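Local coordinates for glyoxalase-related enzyme (Fulvimarina pelagi, PDB 3BQX), which is of unknown function but belongs to the glyoxalase-related vicinal oxygen chelate (VOC) superfamily, whose members share paired beta-alpha-beta-beta-beta modules, at residues Ala20-Gly28 and Leu86-Gly95; Pro104-Tyr112 and Ile120-Val128. All blocks are in the same frame, centred on the assembly; numbering follows the deposited sequence.

Contact 1 of 2, residues Ala20-Gly28 and Leu86-Gly95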
ATOM      1  N   ALA A  20       3.250  12.926  10.742  1.00 15.80           N
ATOM      2  CA  ALA A  20       4.495  12.532  11.395  1.00 17.08           C
ATOM      3  C   ALA A  20       4.251  12.104  12.844  1.00 16.01           C
ATOM      4  O   ALA A  20       4.938  11.224  13.362  1.00 16.74           O
ATOM      5  CB  ALA A  20       5.498  13.681  11.348  1.00 16.50           C
ATOM      6  N   ARG A  21       3.278  12.736  13.496  1.00 17.74           N
ATOM      7  CA  ARG A  21       2.944  12.401  14.877  1.00 18.23           C
ATOM      8  C   ARG A  21       2.376  10.984  14.961  1.00 16.40           C
ATOM      9  O   ARG A  21       2.762  10.197  15.827  1.00 18.07           O
ATOM     10  CB  ARG A  21       1.921  13.397  15.433  1.00 19.62           C
ATOM     11  CG  ARG A  21       1.479  13.090  16.852  1.00 21.94           C
ATOM     12  CD  ARG A  21       0.224  13.864  17.213  1.00 24.75           C
ATOM     13  NE  ARG A  21      -0.312  13.462  18.510  1.00 26.41           N
ATOM     14  CZ  ARG A  21      -1.542  13.745  18.924  1.00 28.48           C
ATOM     15  NH1 ARG A  21      -2.365  14.430  18.141  1.00 28.98           N
ATOM     16  NH2 ARG A  21      -1.953  13.341  20.120  1.00 29.40           N
ATOM     17  N   PHE A  22       1.456  10.667  14.053  1.00 15.89           N
ATOM     18  CA  PHE A  22       0.840   9.348  14.018  1.00 15.61           C
ATOM     19  C   PHE A  22       1.867   8.248  13.765  1.00 14.88           C
ATOM     20  O   PHE A  22       1.949   7.276  14.513  1.00 14.84           O
ATOM     21  CB  PHE A  22      -0.233   9.288  12.926  1.00 16.20           C
ATOM     22  CG  PHE A  22      -0.926   7.955  12.826  1.00 15.89           C
ATOM     23  CD1 PHE A  22      -1.893   7.585  13.757  1.00 15.63           C
ATOM     24  CD2 PHE A  22      -0.609   7.062  11.801  1.00 14.80           C
ATOM     25  CE1 PHE A  22      -2.538   6.349  13.672  1.00 16.31           C
ATOM     26  CE2 PHE A  22      -1.249   5.822  11.708  1.00 15.92           C
ATOM     27  CZ  PHE A  22      -2.215   5.467  12.646  1.00 15.89           C
ATOM     28  N   TYR A  23       2.663   8.400  12.710  1.00 14.34           N
ATOM     29  CA  TYR A  23       3.650   7.377  12.385  1.00 14.10           C
ATOM     30  C   TYR A  23       4.842   7.363  13.330  1.00 14.83           C
ATOM     31  O   TYR A  23       5.391   6.301  13.623  1.00 14.19           O
ATOM     32  CB  TYR A  23       4.088   7.525  10.916  1.00 12.48           C
ATOM     33  CG  TYR A  23       2.947   7.176   9.977  1.00 11.28           C
ATOM     34  CD1 TYR A  23       2.507   5.862   9.853  1.00 10.53           C
ATOM     35  CD2 TYR A  23       2.234   8.171   9.324  1.00  9.87           C
ATOM     36  CE1 TYR A  23       1.377   5.546   9.112  1.00 10.67           C
ATOM     37  CE2 TYR A  23       1.095   7.875   8.581  1.00 10.43           C
ATOM     38  CZ  TYR A  23       0.670   6.557   8.485  1.00  9.31           C
ATOM     39  OH  TYR A  23      -0.488   6.260   7.802  1.00 10.66           O
ATOM     40  N   GLY A  24       5.212   8.535  13.839  1.00 15.88           N
ATOM     41  CA  GLY A  24       6.339   8.613  14.753  1.00 17.83           C
ATOM     42  C   GLY A  24       6.013   8.258  16.194  1.00 18.22           C
ATOM     43  O   GLY A  24       6.633   7.366  16.771  1.00 20.76           O
ATOM     44  N   GLU A  25       5.040   8.952  16.778  1.00 20.10           N
ATOM     45  CA  GLU A  25       4.652   8.700  18.163  1.00 20.97           C
ATOM     46  C   GLU A  25       3.699   7.519  18.311  1.00 20.31           C
ATOM     47  O   GLU A  25       3.663   6.869  19.358  1.00 21.97           O
ATOM     48  CB  GLU A  25       4.014   9.953  18.765  1.00 22.59           C
ATOM     49  CG  GLU A  25       4.974  11.124  18.905  1.00 26.82           C
ATOM     50  CD  GLU A  25       4.303  12.366  19.462  1.00 29.13           C
ATOM     51  OE1 GLU A  25       3.684  12.272  20.542  1.00 30.36           O
ATOM     52  OE2 GLU A  25       4.399  13.435  18.820  1.00 32.40           O
ATOM     53  N   GLY A  26       2.929   7.246  17.262  1.00 19.53           N
ATOM     54  CA  GLY A  26       1.994   6.137  17.306  1.00 18.10           C
ATOM     55  C   GLY A  26       2.665   4.817  16.979  1.00 17.52           C
ATOM     56  O   GLY A  26       2.702   3.910  17.808  1.00 16.90           O
ATOM     57  N   PHE A  27       3.214   4.703  15.771  1.00 16.25           N
ATOM     58  CA  PHE A  27       3.882   3.470  15.360  1.00 16.11           C
ATOM     59  C   PHE A  27       5.321   3.352  15.853  1.00 15.59           C
ATOM     60  O   PHE A  27       5.860   2.250  15.937  1.00 17.47           O
ATOM     61  CB  PHE A  27       3.886   3.338  13.833  1.00 12.09           C
ATOM     62  CG  PHE A  27       2.711   2.578  13.274  1.00 10.58           C
ATOM     63  CD1 PHE A  27       1.818   3.198  12.407  1.00 12.01           C
ATOM     64  CD2 PHE A  27       2.516   1.237  13.591  1.00 12.23           C
ATOM     65  CE1 PHE A  27       0.747   2.490  11.860  1.00 10.85           C
ATOM     66  CE2 PHE A  27       1.451   0.517  13.051  1.00 11.74           C
ATOM     67  CZ  PHE A  27       0.565   1.148  12.180  1.00 11.60           C
ATOM     68  N   GLY A  28       5.940   4.485  16.169  1.00 16.65           N
ATOM     69  CA  GLY A  28       7.317   4.464  16.631  1.00 16.47           C
ATOM     70  C   GLY A  28       8.297   4.401  15.473  1.00 16.86           C
ATOM     71  O   GLY A  28       9.438   3.970  15.637  1.00 16.98           O
ATOM     72  N   LEU A  86      -0.646  -1.547  20.990  1.00 19.28           N
ATOM     73  CA  LEU A  86      -0.245  -0.766  19.827  1.00 18.94           C
ATOM     74  C   LEU A  86      -1.396   0.117  19.357  1.00 17.31           C
ATOM     75  O   LEU A  86      -1.205   1.294  19.060  1.00 16.31           O
ATOM     76  CB  LEU A  86       0.218  -1.691  18.695  1.00 18.09           C
ATOM     77  CG  LEU A  86       0.547  -1.020  17.354  1.00 16.52           C
ATOM     78  CD1 LEU A  86       1.462   0.180  17.568  1.00 16.07           C
ATOM     79  CD2 LEU A  86       1.200  -2.033  16.424  1.00 16.96           C
HETATM   80  N   MSE A  87      -2.599  -0.446  19.298  1.00 17.11           N
HETATM   81  CA  MSE A  87      -3.757   0.327  18.878  1.00 17.00           C
HETATM   82  C   MSE A  87      -4.003   1.526  19.790  1.00 17.69           C
HETATM   83  O   MSE A  87      -4.368   2.600  19.317  1.00 16.59           O
HETATM   84  CB  MSE A  87      -4.999  -0.561  18.832  1.00 17.63           C
HETATM   85  CG  MSE A  87      -5.039  -1.464  17.612  1.00 17.59           C
HETATM   86 SE   MSE A  87      -6.550  -2.657  17.610  1.00 23.34          SE
HETATM   87  CE  MSE A  87      -7.990  -1.364  17.572  1.00 16.95           C
ATOM     88  N   GLU A  88      -3.806   1.339  21.094  1.00 18.31           N
ATOM     89  CA  GLU A  88      -3.991   2.433  22.043  1.00 20.07           C
ATOM     90  C   GLU A  88      -2.988   3.543  21.743  1.00 19.76           C
ATOM     91  O   GLU A  88      -3.320   4.725  21.813  1.00 20.50           O
ATOM     92  CB  GLU A  88      -3.789   1.947  23.482  1.00 21.83           C
ATOM     93  CG  GLU A  88      -4.765   0.872  23.932  1.00 25.38           C
ATOM     94  CD  GLU A  88      -4.595   0.512  25.396  1.00 28.06           C
ATOM     95  OE1 GLU A  88      -3.448   0.257  25.822  1.00 27.98           O
ATOM     96  OE2 GLU A  88      -5.613   0.479  26.122  1.00 30.60           O
ATOM     97  N   ARG A  89      -1.759   3.152  21.409  1.00 19.70           N
ATOM     98  CA  ARG A  89      -0.712   4.115  21.096  1.00 19.09           C
ATOM     99  C   ARG A  89      -1.047   4.882  19.819  1.00 18.91           C
ATOM    100  O   ARG A  89      -0.796   6.082  19.721  1.00 17.74           O
ATOM    101  CB  ARG A  89       0.643   3.409  20.949  1.00 20.44           C
ATOM    102  CG  ARG A  89       1.159   2.776  22.241  1.00 23.02           C
ATOM    103  CD  ARG A  89       2.663   2.515  22.190  1.00 23.56           C
ATOM    104  NE  ARG A  89       3.029   1.391  21.331  1.00 26.34           N
ATOM    105  CZ  ARG A  89       2.862   0.112  21.655  1.00 26.27           C
ATOM    106  NH1 ARG A  89       2.332  -0.217  22.828  1.00 28.33           N
ATOM    107  NH2 ARG A  89       3.236  -0.841  20.813  1.00 26.92           N
ATOM    108  N   LEU A  90      -1.626   4.193  18.840  1.00 18.35           N
ATOM    109  CA  LEU A  90      -1.995   4.852  17.591  1.00 17.81           C
ATOM    110  C   LEU A  90      -3.104   5.868  17.838  1.00 17.73           C
ATOM    111  O   LEU A  90      -3.083   6.970  17.295  1.00 16.42           O
ATOM    112  CB  LEU A  90      -2.458   3.825  16.552  1.00 17.63           C
ATOM    113  CG  LEU A  90      -1.413   2.826  16.051  1.00 17.56           C
ATOM    114  CD1 LEU A  90      -2.059   1.882  15.042  1.00 16.53           C
ATOM    115  CD2 LEU A  90      -0.247   3.570  15.405  1.00 16.78           C
ATOM    116  N   VAL A  91      -4.080   5.487  18.658  1.00 18.25           N
ATOM    117  CA  VAL A  91      -5.188   6.380  18.974  1.00 18.93           C
ATOM    118  C   VAL A  91      -4.678   7.606  19.725  1.00 18.31           C
ATOM    119  O   VAL A  91      -5.094   8.728  19.452  1.00 18.86           O
ATOM    120  CB  VAL A  91      -6.250   5.674  19.839  1.00 18.32           C
ATOM    121  CG1 VAL A  91      -7.310   6.678  20.288  1.00 19.35           C
ATOM    122  CG2 VAL A  91      -6.895   4.549  19.038  1.00 20.37           C
ATOM    123  N   ALA A  92      -3.766   7.380  20.663  1.00 19.04           N
ATOM    124  CA  ALA A  92      -3.192   8.465  21.452  1.00 19.54           C
ATOM    125  C   ALA A  92      -2.367   9.413  20.586  1.00 20.35           C
ATOM    126  O   ALA A  92      -2.133  10.560  20.960  1.00 21.46           O
ATOM    127  CB  ALA A  92      -2.326   7.891  22.562  1.00 18.79           C
ATOM    128  N   ALA A  93      -1.929   8.930  19.425  1.00 19.66           N
ATOM    129  CA  ALA A  93      -1.120   9.735  18.516  1.00 20.69           C
ATOM    130  C   ALA A  93      -1.938  10.411  17.412  1.00 19.90           C
ATOM    131  O   ALA A  93      -1.381  10.906  16.429  1.00 20.05           O
ATOM    132  CB  ALA A  93      -0.028   8.867  17.901  1.00 19.42           C
ATOM    133  N   GLY A  94      -3.259  10.425  17.570  1.00 20.50           N
ATOM    134  CA  GLY A  94      -4.109  11.067  16.583  1.00 19.63           C
ATOM    135  C   GLY A  94      -4.927  10.120  15.726  1.00 18.75           C
ATOM    136  O   GLY A  94      -5.661  10.557  14.841  1.00 20.26           O
ATOM    137  N   GLY A  95      -4.810   8.824  15.986  1.00 18.81           N
ATOM    138  CA  GLY A  95      -5.560   7.856  15.207  1.00 19.55           C
ATOM    139  C   GLY A  95      -7.029   7.785  15.587  1.00 19.68           C
ATOM    140  O   GLY A  95      -7.406   8.137  16.704  1.00 21.28           O
TER
HETATM  141  O   HOH W   1       0.764  11.641  20.758  1.00 38.26           O
HETATM  142  O   HOH W   2       1.164   7.092  21.235  1.00 22.76           O
HETATM  143  O   HOH W   3       4.358   1.926  18.887  1.00 22.47           O

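Contact 2 of 2, residues Pro104-Tyr112 and Ile120-Val128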
ATOM      1  N   PRO A 104     -11.208 -12.333  14.153  1.00 23.12           N
ATOM      2  CA  PRO A 104     -11.812 -12.354  12.820  1.00 24.05           C
ATOM      3  C   PRO A 104     -12.113 -13.803  12.452  1.00 24.49           C
ATOM      4  O   PRO A 104     -11.640 -14.726  13.114  1.00 24.91           O
ATOM      5  CB  PRO A 104     -10.719 -11.752  11.949  1.00 23.67           C
ATOM      6  CG  PRO A 104      -9.482 -12.318  12.579  1.00 22.07           C
ATOM      7  CD  PRO A 104      -9.752 -12.111  14.062  1.00 22.80           C
ATOM      8  N   PRO A 105     -12.901 -14.022  11.389  1.00 26.19           N
ATOM      9  CA  PRO A 105     -13.246 -15.380  10.960  1.00 26.79           C
ATOM     10  C   PRO A 105     -12.031 -16.280  10.731  1.00 27.81           C
ATOM     11  O   PRO A 105     -12.029 -17.445  11.133  1.00 29.53           O
ATOM     12  CB  PRO A 105     -14.040 -15.140   9.679  1.00 27.04           C
ATOM     13  CG  PRO A 105     -14.711 -13.828   9.951  1.00 27.26           C
ATOM     14  CD  PRO A 105     -13.589 -13.020  10.557  1.00 26.54           C
ATOM     15  N   HIS A 106     -10.997 -15.739  10.092  1.00 28.33           N
ATOM     16  CA  HIS A 106      -9.792 -16.513   9.806  1.00 28.42           C
ATOM     17  C   HIS A 106      -8.882 -16.703  11.017  1.00 28.50           C
ATOM     18  O   HIS A 106      -7.701 -17.020  10.872  1.00 29.11           O
ATOM     19  CB  HIS A 106      -9.011 -15.870   8.650  1.00 28.60           C
ATOM     20  CG  HIS A 106      -8.658 -14.432   8.873  1.00 28.51           C
ATOM     21  ND1 HIS A 106      -7.661 -14.033   9.739  1.00 29.06           N
ATOM     22  CD2 HIS A 106      -9.170 -13.297   8.341  1.00 28.96           C
ATOM     23  CE1 HIS A 106      -7.574 -12.715   9.728  1.00 29.87           C
ATOM     24  NE2 HIS A 106      -8.477 -12.244   8.888  1.00 28.83           N
ATOM     25  N   GLY A 107      -9.441 -16.512  12.209  1.00 28.26           N
ATOM     26  CA  GLY A 107      -8.670 -16.687  13.428  1.00 26.55           C
ATOM     27  C   GLY A 107      -7.735 -15.544  13.775  1.00 26.22           C
ATOM     28  O   GLY A 107      -7.561 -14.604  12.995  1.00 26.62           O
ATOM     29  N   GLY A 108      -7.121 -15.632  14.951  1.00 24.92           N
ATOM     30  CA  GLY A 108      -6.205 -14.598  15.391  1.00 23.97           C
ATOM     31  C   GLY A 108      -6.929 -13.463  16.087  1.00 23.52           C
ATOM     32  O   GLY A 108      -7.986 -13.665  16.684  1.00 23.87           O
ATOM     33  N   LEU A 109      -6.362 -12.263  16.009  1.00 21.05           N
ATOM     34  CA  LEU A 109      -6.957 -11.087  16.636  1.00 20.92           C
ATOM     35  C   LEU A 109      -6.587  -9.859  15.810  1.00 18.93           C
ATOM     36  O   LEU A 109      -5.428  -9.694  15.437  1.00 19.57           O
ATOM     37  CB  LEU A 109      -6.423 -10.930  18.063  1.00 21.23           C
ATOM     38  CG  LEU A 109      -6.952  -9.744  18.876  1.00 22.62           C
ATOM     39  CD1 LEU A 109      -8.428  -9.946  19.174  1.00 24.34           C
ATOM     40  CD2 LEU A 109      -6.166  -9.615  20.174  1.00 25.02           C
ATOM     41  N   ARG A 110      -7.562  -9.008  15.514  1.00 17.28           N
ATOM     42  CA  ARG A 110      -7.271  -7.810  14.737  1.00 15.07           C
ATOM     43  C   ARG A 110      -8.268  -6.686  14.959  1.00 14.74           C
ATOM     44  O   ARG A 110      -9.449  -6.920  15.232  1.00 14.79           O
ATOM     45  CB  ARG A 110      -7.195  -8.148  13.238  1.00 16.02           C
ATOM     46  CG  ARG A 110      -8.509  -8.598  12.598  1.00 16.40           C
ATOM     47  CD  ARG A 110      -9.361  -7.423  12.125  1.00 16.65           C
ATOM     48  NE  ARG A 110     -10.662  -7.874  11.633  1.00 16.20           N
ATOM     49  CZ  ARG A 110     -11.650  -8.298  12.418  1.00 17.83           C
ATOM     50  NH1 ARG A 110     -11.490  -8.323  13.736  1.00 17.24           N
ATOM     51  NH2 ARG A 110     -12.790  -8.713  11.884  1.00 18.58           N
ATOM     52  N   GLY A 111      -7.766  -5.459  14.852  1.00 13.82           N
ATOM     53  CA  GLY A 111      -8.585  -4.274  15.004  1.00 14.25           C
ATOM     54  C   GLY A 111      -8.213  -3.277  13.920  1.00 14.33           C
ATOM     55  O   GLY A 111      -7.282  -3.523  13.149  1.00 13.33           O
ATOM     56  N   TYR A 112      -8.925  -2.159  13.848  1.00 13.27           N
ATOM     57  CA  TYR A 112      -8.647  -1.144  12.837  1.00 12.75           C
ATOM     58  C   TYR A 112      -8.551   0.258  13.422  1.00 14.04           C
ATOM     59  O   TYR A 112      -9.333   0.634  14.302  1.00 13.95           O
ATOM     60  CB  TYR A 112      -9.736  -1.151  11.759  1.00 14.40           C
ATOM     61  CG  TYR A 112      -9.694  -2.322  10.802  1.00 13.57           C
ATOM     62  CD1 TYR A 112      -8.865  -2.301   9.677  1.00 13.11           C
ATOM     63  CD2 TYR A 112     -10.525  -3.433  10.987  1.00 13.30           C
ATOM     64  CE1 TYR A 112      -8.874  -3.348   8.758  1.00 13.40           C
ATOM     65  CE2 TYR A 112     -10.534  -4.484  10.075  1.00 14.53           C
ATOM     66  CZ  TYR A 112      -9.710  -4.432   8.961  1.00 14.10           C
ATOM     67  OH  TYR A 112      -9.745  -5.441   8.025  1.00 16.34           O
ATOM     68  N   ILE A 120      -6.867   3.718   6.438  1.00 11.38           N
ATOM     69  CA  ILE A 120      -7.114   2.608   7.341  1.00 11.40           C
ATOM     70  C   ILE A 120      -5.963   1.645   7.596  1.00 11.30           C
ATOM     71  O   ILE A 120      -5.341   1.124   6.662  1.00 10.91           O
ATOM     72  CB  ILE A 120      -8.318   1.777   6.844  1.00 10.34           C
ATOM     73  CG1 ILE A 120      -9.553   2.679   6.735  1.00 12.26           C
ATOM     74  CG2 ILE A 120      -8.572   0.613   7.779  1.00 10.61           C
ATOM     75  CD1 ILE A 120     -10.751   2.002   6.092  1.00 13.37           C
ATOM     76  N   TRP A 121      -5.688   1.410   8.874  1.00 11.04           N
ATOM     77  CA  TRP A 121      -4.654   0.476   9.272  1.00 10.75           C
ATOM     78  C   TRP A 121      -5.262  -0.665  10.059  1.00 12.13           C
ATOM     79  O   TRP A 121      -6.086  -0.448  10.953  1.00 11.94           O
ATOM     80  CB  TRP A 121      -3.602   1.145  10.162  1.00 11.48           C
ATOM     81  CG  TRP A 121      -2.591   1.929   9.420  1.00  9.29           C
ATOM     82  CD1 TRP A 121      -2.667   3.243   9.074  1.00  9.49           C
ATOM     83  CD2 TRP A 121      -1.359   1.438   8.882  1.00  9.60           C
ATOM     84  NE1 TRP A 121      -1.555   3.610   8.345  1.00  9.68           N
ATOM     85  CE2 TRP A 121      -0.738   2.518   8.218  1.00  8.95           C
ATOM     86  CE3 TRP A 121      -0.718   0.191   8.899  1.00  9.16           C
ATOM     87  CZ2 TRP A 121       0.494   2.390   7.571  1.00  8.38           C
ATOM     88  CZ3 TRP A 121       0.514   0.066   8.249  1.00  8.55           C
ATOM     89  CH2 TRP A 121       1.101   1.160   7.600  1.00 10.30           C
ATOM     90  N   GLU A 122      -4.879  -1.886   9.718  1.00 11.56           N
ATOM     91  CA  GLU A 122      -5.330  -3.045  10.462  1.00 10.28           C
ATOM     92  C   GLU A 122      -4.149  -3.448  11.333  1.00 12.29           C
ATOM     93  O   GLU A 122      -3.025  -3.536  10.843  1.00 11.86           O
ATOM     94  CB  GLU A 122      -5.678  -4.217   9.541  1.00 11.98           C
ATOM     95  CG  GLU A 122      -5.940  -5.513  10.317  1.00 13.94           C
ATOM     96  CD  GLU A 122      -6.250  -6.687   9.420  1.00 15.09           C
ATOM     97  OE1 GLU A 122      -5.879  -6.634   8.230  1.00 17.19           O
ATOM     98  OE2 GLU A 122      -6.848  -7.674   9.909  1.00 15.16           O
ATOM     99  N   ILE A 123      -4.386  -3.641  12.627  1.00 11.76           N
ATOM    100  CA  ILE A 123      -3.335  -4.098  13.522  1.00 12.68           C
ATOM    101  C   ILE A 123      -3.773  -5.524  13.790  1.00 12.92           C
ATOM    102  O   ILE A 123      -4.844  -5.758  14.351  1.00 13.81           O
ATOM    103  CB  ILE A 123      -3.279  -3.289  14.829  1.00 12.89           C
ATOM    104  CG1 ILE A 123      -3.082  -1.802  14.507  1.00 13.35           C
ATOM    105  CG2 ILE A 123      -2.149  -3.802  15.703  1.00 13.26           C
ATOM    106  CD1 ILE A 123      -1.871  -1.499  13.638  1.00 15.83           C
ATOM    107  N   ALA A 124      -2.953  -6.480  13.385  1.00 12.37           N
ATOM    108  CA  ALA A 124      -3.341  -7.869  13.517  1.00 12.69           C
ATOM    109  C   ALA A 124      -2.294  -8.840  14.008  1.00 13.33           C
ATOM    110  O   ALA A 124      -1.093  -8.638  13.832  1.00 14.15           O
ATOM    111  CB  ALA A 124      -3.869  -8.365  12.167  1.00 16.29           C
ATOM    112  N   PHE A 125      -2.787  -9.904  14.631  1.00 14.63           N
ATOM    113  CA  PHE A 125      -1.956 -11.000  15.090  1.00 14.77           C
ATOM    114  C   PHE A 125      -2.451 -12.190  14.272  1.00 16.63           C
ATOM    115  O   PHE A 125      -3.584 -12.632  14.445  1.00 18.60           O
ATOM    116  CB  PHE A 125      -2.156 -11.285  16.580  1.00 15.43           C
ATOM    117  CG  PHE A 125      -1.524 -12.574  17.032  1.00 16.21           C
ATOM    118  CD1 PHE A 125      -0.152 -12.770  16.915  1.00 16.16           C
ATOM    119  CD2 PHE A 125      -2.307 -13.606  17.540  1.00 16.69           C
ATOM    120  CE1 PHE A 125       0.435 -13.979  17.294  1.00 17.06           C
ATOM    121  CE2 PHE A 125      -1.731 -14.819  17.922  1.00 18.64           C
ATOM    122  CZ  PHE A 125      -0.360 -15.005  17.799  1.00 18.26           C
ATOM    123  N   ASN A 126      -1.623 -12.665  13.348  1.00 17.23           N
ATOM    124  CA  ASN A 126      -1.969 -13.808  12.509  1.00 19.24           C
ATOM    125  C   ASN A 126      -0.767 -14.743  12.547  1.00 19.09           C
ATOM    126  O   ASN A 126       0.154 -14.626  11.739  1.00 19.38           O
ATOM    127  CB  ASN A 126      -2.232 -13.368  11.068  1.00 21.19           C
ATOM    128  CG  ASN A 126      -2.810 -14.483  10.222  1.00 23.53           C
ATOM    129  OD1 ASN A 126      -2.461 -15.651  10.396  1.00 24.56           O
ATOM    130  ND2 ASN A 126      -3.690 -14.130   9.293  1.00 26.11           N
ATOM    131  N   PRO A 127      -0.770 -15.700  13.486  1.00 19.31           N
ATOM    132  CA  PRO A 127       0.318 -16.667  13.657  1.00 20.28           C
ATOM    133  C   PRO A 127       0.596 -17.604  12.482  1.00 19.74           C
ATOM    134  O   PRO A 127       1.655 -18.228  12.425  1.00 22.07           O
ATOM    135  CB  PRO A 127      -0.103 -17.426  14.910  1.00 20.31           C
ATOM    136  CG  PRO A 127      -1.586 -17.457  14.778  1.00 20.77           C
ATOM    137  CD  PRO A 127      -1.900 -16.027  14.376  1.00 20.04           C
ATOM    138  N   VAL A 128      -0.345 -17.705  11.550  1.00 17.90           N
ATOM    139  CA  VAL A 128      -0.170 -18.586  10.407  1.00 18.80           C
ATOM    140  C   VAL A 128       0.834 -18.057   9.383  1.00 16.83           C
ATOM    141  O   VAL A 128       1.506 -18.838   8.710  1.00 17.50           O
ATOM    142  CB  VAL A 128      -1.523 -18.853   9.709  1.00 19.22           C
ATOM    143  CG1 VAL A 128      -1.337 -19.821   8.555  1.00 20.07           C
ATOM    144  CG2 VAL A 128      -2.520 -19.418  10.717  1.00 20.28           C
TER
HETATM  145  O   HOH W   4      -8.612  -8.981   8.369  1.00 23.58           O
HETATM  146  O   HOH W   5      -4.638 -16.700  12.169  1.00 38.64           O
HETATM  147  O   HOH W   6      -5.661 -11.940  12.480  1.00 30.23           O
HETATM  148  O   HOH W   7      -7.996  -5.646   5.689  1.00 27.56           O

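Contact 1 of 2, residues Ala20-Gly28 and Leu86-Gly95
The ring of F27 takes a methyl of L90 over one face: CD2 stands 3.7 Å from the F27 ring centroid and 12° off its normal, a CH-pi contact. The R21 guanidinium lies with one face over the backbone of A93 and G94, while water 1 sits at its edge, in plane. The F22 ring has A93 O at its edge, near the ring plane, and its CE1 approaches L90 O and G95 CA obliquely, G95 CA at 3.7 Å; CG anti to the backbone N (chi1 -180°) brings the ring to the C-terminal end of helix 83-92. There G94, at positive phi, closes a Schellman motif, and L90 O takes A93 N and G95 N from opposite faces of its plane. At G26, which has no side chain, the helices come close: A93 CB lies 3.4 Å from G26 CA, tighter than usual contact. Water 1 bridges R21 NE, E25 OE1 and A92 O, water 2 joins E25 O to R89 O, and water 3 links G26 O to R89 NE. The helix segments run roughly antiparallel, 145° apart with axes 8.4 Å apart. F27, L86 and L90 rest on I123 of strand 120-125, and L90 also reaches V113 of strand 109-114.

Contact 2 of 2, residues Pro104-Tyr112 and Ile120-Val128
Y112 and E122 face each other as a non-hydrogen-bonded antiparallel pair, the glutamate laid across the tyrosine ring. E122 CG lies over one face of that ring, CB approaches Y112 CE1 to 3.4 Å, and the carboxylate is only 18° from the ring plane. E122 has CG anti to its backbone N (chi1 171°) and runs extended from there, carrying the carboxylate over the hydroxyl end of the ring. I120 fills in next to it, its CG2 3.5 Å from Y112 CD1. R110, two residues before Y112 on the same strand, meets the same carboxylate; its chain is bent at chi2, and its aliphatic CG and CD rather than its charge touch E122 OE2. R110 NE remains 4.2 Å from E122 OE2, too far for a salt bridge, with guanidinium and carboxylate planes 47° apart. The guanidinium instead lies against P104 CB over one face and pairs with D102 and with D59 of the second subunit, whose carboxylate is also hydrogen-bonded to Y112 OH. Water 4 donates to E122 OE2 and weakly touches H106 NE2. Nearer the turn, the H106 and N126 side chains cross at about a right angle, with ring and amide planes nearly parallel, and H106 ND1 is buried without a polar partner. The backbone ladder is regular: L109 and F125 exchange two bonds, F125 N to L109 O at 2.8 Å, and G111 and I123 two more. G108, at positive phi, lets F125 O come within 3.4 Å of its CA. This hairpin forms the middle of a mixed four-stranded sheet, strand 120-125 flanked by strand 71-76 and strand 109-114 by strand 96-102. I123 and F125 turn to helix 83-92, whereas Y112 and I120 pack on V60 and V64 of the second subunit.

Overall arrangement
From the N terminus, helix 16-26 follows strand 8-13 of the first four-stranded sheet. Contact 1 then closes a long loop, its segments 58 residues apart, by bringing that helix against helix 83-92, which packs on the sheet of 71-76, 120-125, 109-114 and 96-102. Only after it closes does contact 2 begin, a local hairpin with ends 8 residues apart; the two are in series, neither nested nor crossing. Their centres lie about 18 Å apart, yet they touch: Y23 OH probably hydrogen-bonds W121 NE1, F27 packs on W121, and M87 on G111. Contact 1 thus ties helix 16-26 to helix 83-92, while contact 2 supplies the central hairpin of the second sheet and reaches the other subunit.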